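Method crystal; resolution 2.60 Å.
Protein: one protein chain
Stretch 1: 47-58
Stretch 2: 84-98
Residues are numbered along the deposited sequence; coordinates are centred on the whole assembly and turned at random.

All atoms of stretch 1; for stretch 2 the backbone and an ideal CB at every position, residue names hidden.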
# COMPACT_ATOMS: atom_id res chain seq x y z
N GLY D 47 23.47 14.51 -31.97
CA GLY D 47 24.54 14.09 -31.07
C GLY D 47 24.02 13.49 -29.78
O GLY D 47 24.63 13.66 -28.72
N LEU D 48 22.87 12.82 -29.87
CA LEU D 48 22.21 12.18 -28.71
C LEU D 48 22.52 10.68 -28.57
O LEU D 48 22.21 10.07 -27.54
CB LEU D 48 20.70 12.36 -28.81
CG LEU D 48 20.18 13.79 -28.65
CD1 LEU D 48 18.66 13.81 -28.79
CD2 LEU D 48 20.59 14.39 -27.31
N MET D 49 23.13 10.09 -29.59
CA MET D 49 23.24 8.62 -29.70
C MET D 49 24.49 7.96 -29.11
O MET D 49 24.59 6.74 -29.06
CB MET D 49 23.11 8.22 -31.17
CG MET D 49 21.72 8.44 -31.73
SD MET D 49 20.63 7.13 -31.17
CE MET D 49 19.12 7.99 -30.86
N GLY D 50 25.43 8.78 -28.64
CA GLY D 50 26.63 8.33 -27.98
C GLY D 50 27.10 9.29 -26.93
O GLY D 50 28.21 9.78 -26.98
N ILE D 51 26.26 9.55 -25.95
CA ILE D 51 26.45 10.71 -25.05
C ILE D 51 27.55 10.49 -24.01
O ILE D 51 28.38 11.38 -23.80
CB ILE D 51 25.14 11.13 -24.35
CG1 ILE D 51 24.05 11.36 -25.41
CG2 ILE D 51 25.39 12.33 -23.42
CD1 ILE D 51 22.83 12.10 -24.92
N PRO D 52 27.59 9.29 -23.37
CA PRO D 52 28.67 9.00 -22.45
C PRO D 52 29.84 8.26 -23.13
O PRO D 52 30.70 7.68 -22.45
CB PRO D 52 27.98 8.12 -21.41
CG PRO D 52 26.84 7.47 -22.14
CD PRO D 52 26.70 8.13 -23.48
N VAL D 53 29.86 8.30 -24.45
CA VAL D 53 30.98 7.79 -25.25
C VAL D 53 32.03 8.89 -25.39
O VAL D 53 31.69 10.05 -25.55
CB VAL D 53 30.53 7.37 -26.67
CG1 VAL D 53 31.66 6.66 -27.40
CG2 VAL D 53 29.30 6.47 -26.62
N PRO D 54 33.33 8.53 -25.30
CA PRO D 54 34.31 9.58 -25.55
C PRO D 54 34.40 9.99 -27.02
O PRO D 54 33.96 9.28 -27.90
CB PRO D 54 35.61 8.96 -25.08
CG PRO D 54 35.20 7.96 -24.06
CD PRO D 54 33.91 7.41 -24.54
N GLU D 55 35.01 11.15 -27.22
CA GLU D 55 35.09 11.84 -28.52
C GLU D 55 36.03 11.13 -29.46
O GLU D 55 35.80 11.07 -30.68
CB GLU D 55 35.63 13.25 -28.21
CG GLU D 55 35.72 14.28 -29.36
CD GLU D 55 34.83 15.48 -29.11
OE1 GLU D 55 34.69 16.35 -30.02
OE2 GLU D 55 34.26 15.54 -27.98
N GLN D 56 37.09 10.59 -28.88
CA GLN D 56 37.96 9.64 -29.56
C GLN D 56 37.21 8.70 -30.50
O GLN D 56 37.59 8.51 -31.65
CB GLN D 56 38.69 8.81 -28.51
CG GLN D 56 39.60 7.73 -29.01
CD GLN D 56 40.35 7.09 -27.87
OE1 GLN D 56 40.31 7.58 -26.74
NE2 GLN D 56 41.02 5.98 -28.16
N TYR D 57 36.19 8.04 -29.95
CA TYR D 57 35.41 7.02 -30.65
C TYR D 57 34.12 7.56 -31.26
O TYR D 57 33.27 6.80 -31.70
CB TYR D 57 35.08 5.85 -29.72
CG TYR D 57 36.28 5.28 -29.04
CD1 TYR D 57 37.16 4.46 -29.73
CD2 TYR D 57 36.55 5.58 -27.71
CE1 TYR D 57 38.27 3.91 -29.10
CE2 TYR D 57 37.67 5.06 -27.08
CZ TYR D 57 38.52 4.22 -27.78
OH TYR D 57 39.64 3.69 -27.16
N GLY D 58 33.98 8.88 -31.25
CA GLY D 58 33.02 9.57 -32.10
C GLY D 58 31.71 9.95 -31.46
O GLY D 58 30.78 10.38 -32.16
N UNK D 84 14.77 2.75 -26.21
CA UNK D 84 15.53 2.51 -27.44
C UNK D 84 16.88 3.16 -27.31
O UNK D 84 17.91 2.56 -27.61
CB UNK D 84 14.79 3.04 -28.67
N UNK D 85 16.88 4.40 -26.87
CA UNK D 85 18.13 5.09 -26.60
C UNK D 85 18.94 4.40 -25.50
O UNK D 85 20.16 4.25 -25.59
CB UNK D 85 17.85 6.54 -26.21
N UNK D 86 18.24 4.01 -24.44
CA UNK D 86 18.88 3.48 -23.23
C UNK D 86 19.61 2.16 -23.52
O UNK D 86 20.72 1.93 -23.03
CB UNK D 86 17.84 3.27 -22.13
N UNK D 87 18.93 1.28 -24.23
CA UNK D 87 19.49 -0.00 -24.62
C UNK D 87 20.67 0.25 -25.54
O UNK D 87 21.77 -0.27 -25.32
CB UNK D 87 18.44 -0.88 -25.30
N UNK D 88 20.43 1.05 -26.57
CA UNK D 88 21.44 1.33 -27.61
C UNK D 88 22.79 1.60 -26.98
O UNK D 88 23.80 1.01 -27.35
CB UNK D 88 21.02 2.52 -28.47
N UNK D 89 22.79 2.51 -26.02
CA UNK D 89 24.03 3.00 -25.40
C UNK D 89 24.62 2.13 -24.32
O UNK D 89 25.79 1.79 -24.37
CB UNK D 89 23.78 4.39 -24.80
N UNK D 90 23.79 1.81 -23.34
CA UNK D 90 24.21 1.25 -22.07
C UNK D 90 24.56 -0.25 -22.18
O UNK D 90 25.38 -0.79 -21.42
CB UNK D 90 23.11 1.46 -21.03
N UNK D 91 23.85 -0.93 -23.07
CA UNK D 91 24.05 -2.37 -23.29
C UNK D 91 24.29 -2.79 -24.76
O UNK D 91 24.71 -3.91 -25.02
CB UNK D 91 22.83 -3.12 -22.76
N UNK D 92 24.05 -1.87 -25.69
CA UNK D 92 24.41 -2.08 -27.10
C UNK D 92 25.77 -1.53 -27.51
O UNK D 92 26.39 -2.03 -28.44
CB UNK D 92 23.34 -1.44 -27.99
N UNK D 93 26.22 -0.47 -26.85
CA UNK D 93 27.47 0.21 -27.24
C UNK D 93 28.52 0.12 -26.11
O UNK D 93 29.72 -0.08 -26.38
CB UNK D 93 27.19 1.67 -27.58
N UNK D 94 28.09 0.27 -24.86
CA UNK D 94 29.01 0.32 -23.71
C UNK D 94 29.80 -0.97 -23.49
O UNK D 94 30.96 -0.93 -23.10
CB UNK D 94 28.22 0.64 -22.44
N UNK D 95 29.17 -2.14 -23.72
CA UNK D 95 29.94 -3.37 -23.52
C UNK D 95 31.18 -3.41 -24.39
O UNK D 95 32.24 -3.79 -23.91
CB UNK D 95 29.07 -4.59 -23.81
N UNK D 96 31.05 -2.96 -25.63
CA UNK D 96 32.22 -2.79 -26.50
C UNK D 96 33.19 -1.77 -25.90
O UNK D 96 34.39 -2.03 -25.77
CB UNK D 96 31.79 -2.35 -27.90
N UNK D 97 32.65 -0.61 -25.53
CA UNK D 97 33.44 0.49 -24.98
C UNK D 97 34.28 0.06 -23.78
O UNK D 97 35.44 0.45 -23.65
CB UNK D 97 32.52 1.64 -24.58
N UNK D 98 33.69 -0.75 -22.90
CA UNK D 98 34.30 -1.04 -21.59
C UNK D 98 35.10 -2.35 -21.54
O UNK D 98 35.99 -2.50 -20.70
CB UNK D 98 33.20 -1.09 -20.52

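Position 84 is helical, and its ideal CB has nothing of stretch 1 within 5.5 Å; stretch 1 sets no preference. It is I84, whose end leads away.

At position 85 CA-to-CB points sideways, with the ideal CB 5.0 Å from M49 CE. The neighbours are a methyl and the carbonyl of L48, so a flexible apolar chain, leucine or methionine, would suit. It is L85, with chi1 t and chi2 p; its end comes nearer, placing CD1 4.1 Å from M49 CE and 3.5 Å from L48 O.

Positions 86 and 87 are helical and out of reach, and many residues would serve. They are S86 and V87.

Position 88 points toward stretch 1, its ideal CB 5.4 Å from M49 SD. Beyond lies M49 O, an acceptor, so a donor-bearing chain of medium length would fit: histidine, glutamine or asparagine, with an aromatic ring also able to meet the sulfur. It is H88. NE2 donates to M49 O at 2.7 Å, but the N-H...O angle of 125° makes the bond weak. M49 SD sits over one ring face, 4.3 Å from the centroid and 11° off the normal, a sulfur-aromatic contact.

Position 89 also points toward stretch 1, its ideal CB 4.9 Å from both P52 CD and M49 O. That space favours a small or branched residue: alanine, valine, serine or threonine. It is T89. CG2 packs 3.6 Å from P52 CD, while OG1 turns back along the helix and donates to L85 O at 3.0 Å.

Positions 90 and 91 find nothing of stretch 1 near their ideal CB atoms, leaving the choice open; they are S90 and V91.

At position 92 an ideal CB would lie 2.6 Å from the carbonyl O of position 88, a clash that argues for glycine. It is G92.

Position 93 points toward stretch 1, 5.3 Å from V53 CG2 at its ideal CB; a small or beta-branched chain is plausible. It is T93, whose OG1 approaches V53 CG2 at 4.4 Å and donates to T89 O at 2.8 Å.

Positions 94, 95 and 96 have no ideal-CB neighbour in stretch 1 within 5.5 Å, so stretch 1 sets no preference there; they are N94, P95 and I96.

At position 97 CA-to-CB points sideways, but P54 and Y57 offer apolar surface to a longer chain such as leucine or methionine. It is L97: CD2 lies 4.0 Å from P54 CD, and CD1 is 4.3 Å from Y57 CD2, oblique to the ring.

Position 98 points away, permitting many residues; it is Y98.

Stretch 2 (84-98) ILSVHTSVGTNPILY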
# COMPACT_ATOMS: atom_id res chain seq x y z
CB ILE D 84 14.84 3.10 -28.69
CG1 ILE D 84 13.62 2.26 -29.08
CG2 ILE D 84 15.81 3.16 -29.85
CD1 ILE D 84 12.70 2.95 -30.06
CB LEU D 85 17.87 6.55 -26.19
CG LEU D 85 19.14 7.37 -25.91
CD1 LEU D 85 20.16 7.22 -27.02
CD2 LEU D 85 18.80 8.83 -25.71
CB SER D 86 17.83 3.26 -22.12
OG SER D 86 18.44 3.11 -20.86
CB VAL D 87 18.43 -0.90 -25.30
CG1 VAL D 87 19.10 -2.02 -26.09
CG2 VAL D 87 17.49 -1.49 -24.26
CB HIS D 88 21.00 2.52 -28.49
CG HIS D 88 22.10 3.17 -29.27
ND1 HIS D 88 22.36 2.85 -30.58
CD2 HIS D 88 22.95 4.17 -28.95
CE1 HIS D 88 23.37 3.58 -31.02
NE2 HIS D 88 23.74 4.40 -30.05
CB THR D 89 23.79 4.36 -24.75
OG1 THR D 89 23.03 5.16 -25.66
CG2 THR D 89 25.09 5.05 -24.37
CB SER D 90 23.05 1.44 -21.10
OG SER D 90 21.97 0.61 -21.46
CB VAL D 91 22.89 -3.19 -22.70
CG1 VAL D 91 22.84 -3.00 -21.19
CG2 VAL D 91 21.56 -2.82 -23.35
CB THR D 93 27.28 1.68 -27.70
OG1 THR D 93 27.35 2.49 -26.54
CG2 THR D 93 25.96 1.95 -28.43
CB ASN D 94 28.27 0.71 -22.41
CG ASN D 94 28.10 2.22 -22.23
OD1 ASN D 94 28.50 3.01 -23.08
ND2 ASN D 94 27.55 2.61 -21.09
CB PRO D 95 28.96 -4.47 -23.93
CG PRO D 95 27.60 -3.88 -23.75
CD PRO D 95 27.76 -2.41 -24.05
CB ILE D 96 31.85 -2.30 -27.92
CG1 ILE D 96 30.93 -3.31 -28.62
CG2 ILE D 96 33.11 -2.05 -28.74
CD1 ILE D 96 30.45 -2.88 -29.99
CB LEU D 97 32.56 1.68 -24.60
CG LEU D 97 33.24 2.85 -23.84
CD1 LEU D 97 34.41 3.42 -24.63
CD2 LEU D 97 32.26 3.94 -23.51
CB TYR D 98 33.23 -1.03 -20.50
CG TYR D 98 32.68 0.34 -20.20
CD1 TYR D 98 33.53 1.41 -19.91
CD2 TYR D 98 31.31 0.58 -20.21
CE1 TYR D 98 33.03 2.67 -19.66
CE2 TYR D 98 30.80 1.84 -19.96
CZ TYR D 98 31.66 2.89 -19.68
OH TYR D 98 31.16 4.14 -19.42
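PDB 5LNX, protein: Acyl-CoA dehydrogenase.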